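Local coordinates for protein malate dehydrogenase (Picrophilus torridus, PDB 4BGV) that probably catalyses the reversible, NAD-dependent oxidation of (S)-malate to oxaloacetate, a step of the tricarboxylic acid cycle, at residues A[243-248]-A[278-283]; A[107-112]-A[135-140]; A[129-134]-A[271-276]. All blocks are in the same frame, centred on the assembly; numbering follows the deposited sequence. Where two conformers were deposited one is given.

Interaction 1. Residues A[243-248]-A[278-283]; sequences ESIVND and IKIGKN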
loop_
_atom_site.group_PDB
_atom_site.type_symbol
_atom_site.label_atom_id
_atom_site.label_comp_id
_atom_site.label_asym_id
_atom_site.label_seq_id
_atom_site.Cartn_x
_atom_site.Cartn_y
_atom_site.Cartn_z
ATOM N N GLU A 243 2.117 15.213 3.098
ATOM C CA GLU A 243 1.155 14.645 2.149
ATOM C C GLU A 243 -0.244 15.251 2.354
ATOM O O GLU A 243 -1.039 15.326 1.408
ATOM C CB GLU A 243 1.129 13.106 2.238
ATOM C CG GLU A 243 0.397 12.582 3.448
ATOM C CD GLU A 243 0.497 11.073 3.599
ATOM O OE1 GLU A 243 1.274 10.435 2.853
ATOM O OE2 GLU A 243 -0.209 10.532 4.467
ATOM N N SER A 244 -0.555 15.698 3.571
ATOM C CA SER A 244 -1.853 16.338 3.789
ATOM C C SER A 244 -1.932 17.654 3.017
ATOM O O SER A 244 -3.004 18.049 2.548
ATOM C CB SER A 244 -2.144 16.579 5.283
ATOM O OG SER A 244 -3.513 16.943 5.483
ATOM N N ILE A 245 -0.809 18.352 2.900
ATOM C CA ILE A 245 -0.783 19.564 2.061
ATOM C C ILE A 245 -0.860 19.218 0.572
ATOM O O ILE A 245 -1.754 19.695 -0.160
ATOM C CB ILE A 245 0.500 20.394 2.296
ATOM C CG1 ILE A 245 0.601 20.804 3.763
ATOM C CG2 ILE A 245 0.501 21.654 1.402
ATOM C CD1 ILE A 245 1.888 21.527 4.112
ATOM N N VAL A 246 0.081 18.390 0.125
ATOM C CA VAL A 246 0.196 18.029 -1.291
ATOM C C VAL A 246 -1.089 17.423 -1.834
ATOM O O VAL A 246 -1.556 17.769 -2.930
ATOM C CB VAL A 246 1.385 17.061 -1.520
ATOM C CG1 VAL A 246 1.380 16.496 -2.932
ATOM C CG2 VAL A 246 2.702 17.786 -1.233
ATOM N N ASN A 247 -1.673 16.523 -1.061
ATOM C CA ASN A 247 -2.867 15.830 -1.512
ATOM C C ASN A 247 -4.139 16.362 -0.858
ATOM O O ASN A 247 -5.197 15.727 -0.948
ATOM C CB ASN A 247 -2.694 14.329 -1.283
ATOM C CG ASN A 247 -1.625 13.747 -2.180
ATOM O OD1 ASN A 247 -1.472 14.193 -3.319
ATOM N ND2 ASN A 247 -0.881 12.760 -1.685
ATOM N N ASP A 248 -4.015 17.508 -0.180
ATOM C CA ASP A 248 -5.169 18.234 0.378
ATOM C C ASP A 248 -6.073 17.312 1.229
ATOM O O ASP A 248 -7.297 17.297 1.073
ATOM C CB ASP A 248 -5.945 18.873 -0.773
ATOM C CG ASP A 248 -6.950 19.913 -0.312
ATOM O OD1 ASP A 248 -6.699 20.603 0.700
ATOM O OD2 ASP A 248 -7.990 20.050 -0.992
ATOM N N ILE A 278 -4.606 21.647 14.109
ATOM C CA ILE A 278 -4.914 22.340 12.864
ATOM C C ILE A 278 -5.441 21.380 11.790
ATOM O O ILE A 278 -5.119 20.192 11.806
ATOM C CB ILE A 278 -3.686 23.102 12.304
ATOM C CG1 ILE A 278 -2.515 22.147 12.036
ATOM C CG2 ILE A 278 -3.288 24.265 13.233
ATOM C CD1 ILE A 278 -1.418 22.778 11.185
ATOM N N LYS A 279 -6.269 21.903 10.882
ATOM C CA LYS A 279 -6.632 21.179 9.663
ATOM C C LYS A 279 -5.599 21.542 8.592
ATOM O O LYS A 279 -5.400 22.717 8.297
ATOM C CB LYS A 279 -8.040 21.573 9.179
ATOM C CG LYS A 279 -8.498 20.761 7.956
ATOM C CD LYS A 279 -9.733 21.356 7.257
ATOM C CE LYS A 279 -10.889 21.530 8.213
ATOM N NZ LYS A 279 -12.175 21.849 7.497
ATOM N N ILE A 280 -4.934 20.536 8.029
ATOM C CA ILE A 280 -3.848 20.752 7.074
ATOM C C ILE A 280 -4.324 20.465 5.657
ATOM O O ILE A 280 -4.715 19.343 5.346
ATOM C CB ILE A 280 -2.660 19.827 7.372
ATOM C CG1 ILE A 280 -2.211 19.984 8.825
ATOM C CG2 ILE A 280 -1.489 20.127 6.406
ATOM C CD1 ILE A 280 -1.147 18.991 9.234
ATOM N N GLY A 281 -4.299 21.477 4.802
ATOM C CA GLY A 281 -4.764 21.299 3.437
ATOM C C GLY A 281 -3.844 21.932 2.420
ATOM O O GLY A 281 -2.727 22.349 2.764
ATOM N N LYS A 282 -4.321 22.045 1.174
ATOM C CA LYS A 282 -3.495 22.577 0.089
ATOM C C LYS A 282 -3.052 24.019 0.326
ATOM O O LYS A 282 -2.079 24.473 -0.272
ATOM C CB LYS A 282 -4.203 22.455 -1.268
ATOM C CG LYS A 282 -5.605 23.048 -1.304
ATOM C CD LYS A 282 -6.224 22.893 -2.697
ATOM C CE LYS A 282 -7.724 23.151 -2.681
ATOM N NZ LYS A 282 -8.063 24.497 -2.137
ATOM N N ASN A 283 -3.760 24.739 1.195
ATOM C CA ASN A 283 -3.379 26.121 1.477
ATOM C C ASN A 283 -2.506 26.273 2.735
ATOM O O ASN A 283 -2.190 27.393 3.144
ATOM C CB ASN A 283 -4.617 27.027 1.611
ATOM C CG ASN A 283 -5.466 27.069 0.350
ATOM O OD1 ASN A 283 -6.690 26.960 0.416
ATOM N ND2 ASN A 283 -4.825 27.233 -0.795
#
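Ser244, in the last turn of its helix, meets the end of strand 272-281 with its hydroxyl. Its OG, anti to the backbone N (chi1 -168°), donates to Ile280 O at 2.7 Å, reaching the oxygen from above the carbonyl plane. The same OG is hydrogen-bonded to Arg251 N, so a small, buried hydroxyl ties the helix to two adjoining strands. Ile245 brings the apolar part: its CG1 presses on Ile280 CG2 at 3.4 Å, tighter than usual for two carbons, as the two branched chains cross obliquely. Its backbone joins in through two CA-H...O contacts, Ile245 CA to Gly281 O (3.5 Å) and Lys282 CA to Ile245 O (3.4 Å). Asp248 then ends the helix as the C-prime residue of a Schellman motif, with positive phi; Arg249 N returns to Ser244 O, and Asp248 N bonds weakly to Ile245 O. Its carboxylate turns to the strand end, where Lys282 N donates to Asp248 OD1 at 2.8 Å (158° at the hydrogen) from above the carboxylate plane. OD1 also forms a salt bridge with Lys250, a charge that would probably favour the ionised carboxylate. Glycine suits position 281, because a CB there would lie 2.9 Å from Asp248 OD1. The end of helix 232-246 thus packs against the C-terminal end of strand 272-281, the middle strand between 251-259 and 284-288. Ile245 also touches Lys119 and Val121 of strand 119-122, and Arg2 of a second subunit bonds Asn247 O.

Interaction 2. Residues A[107-112]-A[135-140]; sequences VGEAIK and YKASGI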
loop_
_atom_site.group_PDB
_atom_site.type_symbol
_atom_site.label_atom_id
_atom_site.label_comp_id
_atom_site.label_asym_id
_atom_site.label_seq_id
_atom_site.Cartn_x
_atom_site.Cartn_y
_atom_site.Cartn_z
ATOM N N VAL A 107 18.121 30.116 5.363
ATOM C CA VAL A 107 17.237 29.218 4.621
ATOM C C VAL A 107 15.976 29.945 4.155
ATOM O O VAL A 107 15.576 29.824 2.993
ATOM C CB VAL A 107 16.873 27.939 5.416
ATOM C CG1 VAL A 107 15.683 27.231 4.790
ATOM C CG2 VAL A 107 18.074 26.989 5.469
ATOM N N GLY A 108 15.367 30.719 5.052
ATOM C CA GLY A 108 14.161 31.463 4.714
ATOM C C GLY A 108 14.393 32.507 3.638
ATOM O O GLY A 108 13.528 32.751 2.786
ATOM N N GLU A 109 15.568 33.134 3.673
ATOM C CA GLU A 109 15.945 34.082 2.623
ATOM C C GLU A 109 16.096 33.409 1.262
ATOM O O GLU A 109 15.681 33.962 0.246
ATOM C CB GLU A 109 17.207 34.870 3.021
ATOM C CG GLU A 109 16.876 35.923 4.095
ATOM C CD GLU A 109 18.087 36.428 4.855
ATOM O OE1 GLU A 109 19.213 35.926 4.615
ATOM O OE2 GLU A 109 17.902 37.331 5.700
ATOM N N ALA A 110 16.677 32.212 1.245
ATOM C CA ALA A 110 16.769 31.431 0.015
ATOM C C ALA A 110 15.392 31.000 -0.500
ATOM O O ALA A 110 15.152 30.990 -1.704
ATOM C CB ALA A 110 17.683 30.209 0.206
ATOM N N ILE A 111 14.493 30.631 0.407
ATOM C CA ILE A 111 13.134 30.266 0.012
ATOM C C ILE A 111 12.393 31.458 -0.605
ATOM O O ILE A 111 11.705 31.319 -1.621
ATOM C CB ILE A 111 12.329 29.701 1.210
ATOM C CG1 ILE A 111 12.876 28.328 1.627
ATOM C CG2 ILE A 111 10.857 29.606 0.861
ATOM C CD1 ILE A 111 12.370 27.846 3.010
ATOM N N LYS A 112 12.545 32.628 0.004
ATOM C CA LYS A 112 11.926 33.835 -0.525
ATOM C C LYS A 112 12.440 34.135 -1.926
ATOM O O LYS A 112 11.681 34.532 -2.809
ATOM C CB LYS A 112 12.212 35.022 0.389
ATOM C CG LYS A 112 11.651 36.340 -0.127
ATOM C CD LYS A 112 12.029 37.476 0.799
ATOM C CE LYS A 112 11.264 38.743 0.443
ATOM N NZ LYS A 112 11.402 39.770 1.508
ATOM N N TYR A 135 9.317 32.349 9.083
ATOM C CA TYR A 135 8.319 33.357 8.777
ATOM C C TYR A 135 8.967 34.741 8.685
ATOM O O TYR A 135 8.772 35.462 7.717
ATOM C CB TYR A 135 7.226 33.355 9.864
ATOM C CG TYR A 135 6.262 34.513 9.752
ATOM C CD1 TYR A 135 5.625 34.788 8.544
ATOM C CD2 TYR A 135 5.982 35.326 10.843
ATOM C CE1 TYR A 135 4.737 35.843 8.428
ATOM C CE2 TYR A 135 5.084 36.385 10.737
ATOM C CZ TYR A 135 4.470 36.635 9.520
ATOM O OH TYR A 135 3.576 37.677 9.387
ATOM N N LYS A 136 9.760 35.098 9.687
ATOM C CA LYS A 136 10.424 36.404 9.689
ATOM C C LYS A 136 11.385 36.585 8.506
ATOM O O LYS A 136 11.516 37.686 7.969
ATOM C CB LYS A 136 11.143 36.643 11.019
ATOM C CG LYS A 136 10.193 36.803 12.201
ATOM C CD LYS A 136 10.974 36.948 13.504
ATOM C CE LYS A 136 11.747 38.263 13.556
ATOM N NZ LYS A 136 10.864 39.400 13.961
ATOM N N ALA A 137 12.039 35.506 8.090
ATOM C CA ALA A 137 13.054 35.597 7.038
ATOM C C ALA A 137 12.458 35.545 5.635
ATOM O O ALA A 137 12.970 36.190 4.725
ATOM C CB ALA A 137 14.095 34.488 7.203
ATOM N N SER A 138 11.403 34.755 5.458
ATOM C CA SER A 138 10.880 34.474 4.123
ATOM C C SER A 138 9.757 35.417 3.691
ATOM O O SER A 138 9.558 35.613 2.504
ATOM C CB SER A 138 10.381 33.031 4.017
ATOM O OG SER A 138 9.180 32.849 4.760
ATOM N N GLY A 139 9.007 35.959 4.650
ATOM C CA GLY A 139 7.873 36.824 4.341
ATOM C C GLY A 139 6.657 36.073 3.808
ATOM O O GLY A 139 5.673 36.670 3.354
ATOM N N ILE A 140 6.717 34.751 3.871
ATOM C CA ILE A 140 5.616 33.910 3.415
ATOM C C ILE A 140 4.403 34.122 4.320
ATOM O O ILE A 140 4.557 34.313 5.530
ATOM C CB ILE A 140 6.066 32.428 3.372
ATOM C CG1 ILE A 140 6.958 32.204 2.147
ATOM C CG2 ILE A 140 4.871 31.460 3.373
ATOM C CD1 ILE A 140 7.636 30.853 2.118
HETATM O O HOH W 1 10.958 39.032 4.429
#
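Close helix-to-helix packing at Gly108 joins helix 93-114 to the C-terminal end of helix 127-138, both in the NAD-binding domain of Rossmann type. The CA atoms of Gly108 and Ser138 are 4.5 Å apart, an approach that the missing side chain permits: a CB on Gly108 would fall 2.7 Å from Ala137 CB. Small residues answer it, with Ala137 CB 3.9 Å from Gly108 CA and Ser138 CB 3.4 Å from Gly108 O. The Ser138 hydroxyl turns to its own chain instead, where OG lies between backbone N and carbonyl carbon (chi1 71°). There it accepts from Ile140 N at 3.2 Å, an ST turn, and also bonds Ile134 O, while Gly139 takes the positive phi that ends the helix. Lys112 lays its extended methylenes beside Ser138 O, CG at 3.4 Å, and carries NZ on to a water that bonds Ala137 O weakly. On the inner side Ile111 CG2 meets Ile140 CD1 at 3.7 Å, the two chains crossing at about a right angle. Both isoleucines also rest on Ile120 of strand 119-122, Ile140 reaches Ile145 of strand 145-147, and Ala137 touches Phe319 of helix 295-321.

Interaction 3. Residues A[129-134]-A[271-276]; sequences IMAYAI and NLFIGV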
loop_
_atom_site.group_PDB
_atom_site.type_symbol
_atom_site.label_atom_id
_atom_site.label_comp_id
_atom_site.label_asym_id
_atom_site.label_seq_id
_atom_site.Cartn_x
_atom_site.Cartn_y
_atom_site.Cartn_z
ATOM N N ILE A 129 9.640 27.855 17.337
ATOM C CA ILE A 129 10.530 29.012 17.176
ATOM C C ILE A 129 11.170 29.046 15.788
ATOM O O ILE A 129 11.326 30.118 15.195
ATOM C CB ILE A 129 11.661 29.059 18.247
ATOM C CG1 ILE A 129 11.105 28.731 19.629
ATOM C CG2 ILE A 129 12.383 30.424 18.232
ATOM C CD1 ILE A 129 9.900 29.601 20.056
ATOM N N MET A 130 11.581 27.890 15.282
ATOM C CA MET A 130 12.213 27.837 13.965
ATOM C C MET A 130 11.223 28.177 12.849
ATOM O O MET A 130 11.613 28.782 11.853
ATOM C CB MET A 130 12.896 26.486 13.713
ATOM C CG MET A 130 14.056 26.209 14.664
ATOM S SD MET A 130 15.245 27.559 14.784
ATOM C CE MET A 130 15.526 27.606 16.547
ATOM N N ALA A 131 9.951 27.807 13.019
ATOM C CA ALA A 131 8.909 28.241 12.094
ATOM C C ALA A 131 8.736 29.758 12.145
ATOM O O ALA A 131 8.560 30.419 11.122
ATOM C CB ALA A 131 7.570 27.532 12.396
ATOM N N TYR A 132 8.776 30.308 13.353
ATOM C CA TYR A 132 8.716 31.757 13.531
ATOM C C TYR A 132 9.875 32.435 12.801
ATOM O O TYR A 132 9.678 33.416 12.085
ATOM C CB TYR A 132 8.709 32.093 15.022
ATOM C CG TYR A 132 8.533 33.558 15.348
ATOM C CD1 TYR A 132 7.418 34.274 14.896
ATOM C CD2 TYR A 132 9.473 34.225 16.110
ATOM C CE1 TYR A 132 7.262 35.620 15.201
ATOM C CE2 TYR A 132 9.326 35.560 16.420
ATOM C CZ TYR A 132 8.222 36.252 15.969
ATOM O OH TYR A 132 8.099 37.578 16.292
ATOM N N ALA A 133 11.074 31.873 12.928
ATOM C CA ALA A 133 12.228 32.416 12.215
ATOM C C ALA A 133 12.064 32.316 10.693
ATOM O O ALA A 133 12.414 33.244 9.961
ATOM C CB ALA A 133 13.513 31.720 12.661
ATOM N N ILE A 134 11.547 31.187 10.219
ATOM C CA ILE A 134 11.325 31.015 8.781
ATOM C C ILE A 134 10.340 32.077 8.276
ATOM O O ILE A 134 10.525 32.654 7.197
ATOM C CB ILE A 134 10.839 29.583 8.446
ATOM C CG1 ILE A 134 11.990 28.573 8.587
ATOM C CG2 ILE A 134 10.247 29.505 7.025
ATOM C CD1 ILE A 134 13.117 28.711 7.523
ATOM N N ASN A 271 0.634 36.573 17.462
ATOM C CA ASN A 271 1.658 36.700 16.432
ATOM C C ASN A 271 2.906 35.873 16.707
ATOM O O ASN A 271 4.017 36.334 16.465
ATOM C CB ASN A 271 2.037 38.155 16.224
ATOM C CG ASN A 271 0.837 39.030 16.022
ATOM O OD1 ASN A 271 0.706 40.083 16.651
ATOM N ND2 ASN A 271 -0.070 38.588 15.164
ATOM N N LEU A 272 2.696 34.670 17.235
ATOM C CA LEU A 272 3.757 33.690 17.473
ATOM C C LEU A 272 3.279 32.338 16.963
ATOM O O LEU A 272 2.078 32.149 16.745
ATOM C CB LEU A 272 4.050 33.571 18.972
ATOM C CG LEU A 272 4.613 34.809 19.659
ATOM C CD1 LEU A 272 5.006 34.489 21.078
ATOM C CD2 LEU A 272 5.797 35.318 18.861
ATOM N N PHE A 273 4.215 31.409 16.759
ATOM C CA PHE A 273 3.880 30.014 16.439
ATOM C C PHE A 273 3.862 29.152 17.708
ATOM O O PHE A 273 4.761 29.254 18.538
ATOM C CB PHE A 273 4.903 29.420 15.472
ATOM C CG PHE A 273 4.757 29.885 14.049
ATOM C CD1 PHE A 273 5.157 31.159 13.678
ATOM C CD2 PHE A 273 4.276 29.019 13.067
ATOM C CE1 PHE A 273 5.053 31.587 12.353
ATOM C CE2 PHE A 273 4.177 29.431 11.744
ATOM C CZ PHE A 273 4.553 30.721 11.390
ATOM N N ILE A 274 2.841 28.310 17.860
ATOM C CA ILE A 274 2.810 27.358 18.967
ATOM C C ILE A 274 1.965 26.141 18.555
ATOM O O ILE A 274 1.126 26.243 17.660
ATOM C CB ILE A 274 2.283 28.029 20.282
ATOM C CG1 ILE A 274 2.624 27.184 21.518
ATOM C CG2 ILE A 274 0.794 28.352 20.179
ATOM C CD1 ILE A 274 2.546 27.989 22.841
ATOM N N GLY A 275 2.193 24.994 19.191
ATOM C CA GLY A 275 1.512 23.762 18.813
ATOM C C GLY A 275 0.035 23.696 19.174
ATOM O O GLY A 275 -0.329 23.655 20.350
ATOM N N VAL A 276 -0.819 23.694 18.155
ATOM C CA VAL A 276 -2.270 23.650 18.350
ATOM C C VAL A 276 -2.877 22.719 17.295
ATOM O O VAL A 276 -2.246 22.460 16.263
ATOM C CB VAL A 276 -2.914 25.070 18.252
ATOM C CG1 VAL A 276 -2.375 26.020 19.343
ATOM C CG2 VAL A 276 -2.696 25.663 16.868
HETATM O O HOH W 2 5.277 38.371 17.020
#
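An interface between the two domains is built here, where Ala131 and Tyr132 of helix 127-138, from the NAD-binding part, lie against Leu272 and Phe273 of strand 272-281, from the C-terminal part. The axes of the short segments pass 7.5 Å apart and run roughly antiparallel, at 146°. The CB of Phe273 points toward the helix, and the ring offers one face to it. Ala131 CB sits over that face, a CH-pi contact 4.0 Å from the ring centroid but displaced toward the rim, and Tyr132 N lies over the same ring. Phe273 CD1 also comes 3.6 Å from Tyr132 CA and meets the edge of the tyrosine ring. Alanine fits at 131 because its short side chain allows a flat ring to lie close to the helix. Tyr132, with CG anti to the backbone N (chi1 -175°), reaches past Phe273 to Leu272, whose CD2 stands over one face of the phenol, 4.1 Å from its centroid. The hydroxyl has polar partners: OH bonds Asp316 OD1 of helix 295-321 and accepts from a water at 3.0 Å that also approaches Asn271 O. An alanine in place of Phe273 would probably open a gap beside the helix, leaving Ala131 CB without the aromatic face it packs on and the Tyr132 ring with less to hold its edge. Tyr258 meets the Phe273 ring as well, with planes at about 55°. A nucleotide-domain helix packed by apolar and aromatic side chains on a catalytic-domain strand fits the two-domain build of the LDH/MDH superfamily.

In the fold
All three contacts are largely buried, but their chemistry differs. Interaction 1, where the helix end also meets Arg2 of a second subunit, relies on polar ties between a helix end and a strand, with a single isoleucine pair beneath. Interaction 2 is helix against helix, close because of a glycine, and has an exposed lysine on its solvent side. Interaction 3 is the aromatic one and joins the two domains, whereas each of the others stays within one. Strand 272-281 serves interactions 1 and 3 at its two ends; helix 127-138 serves interactions 2 and 3, which touch through Tyr135 CB and Phe273 CE1, 3.7 Å apart. Interactions 1 and 2 do not touch.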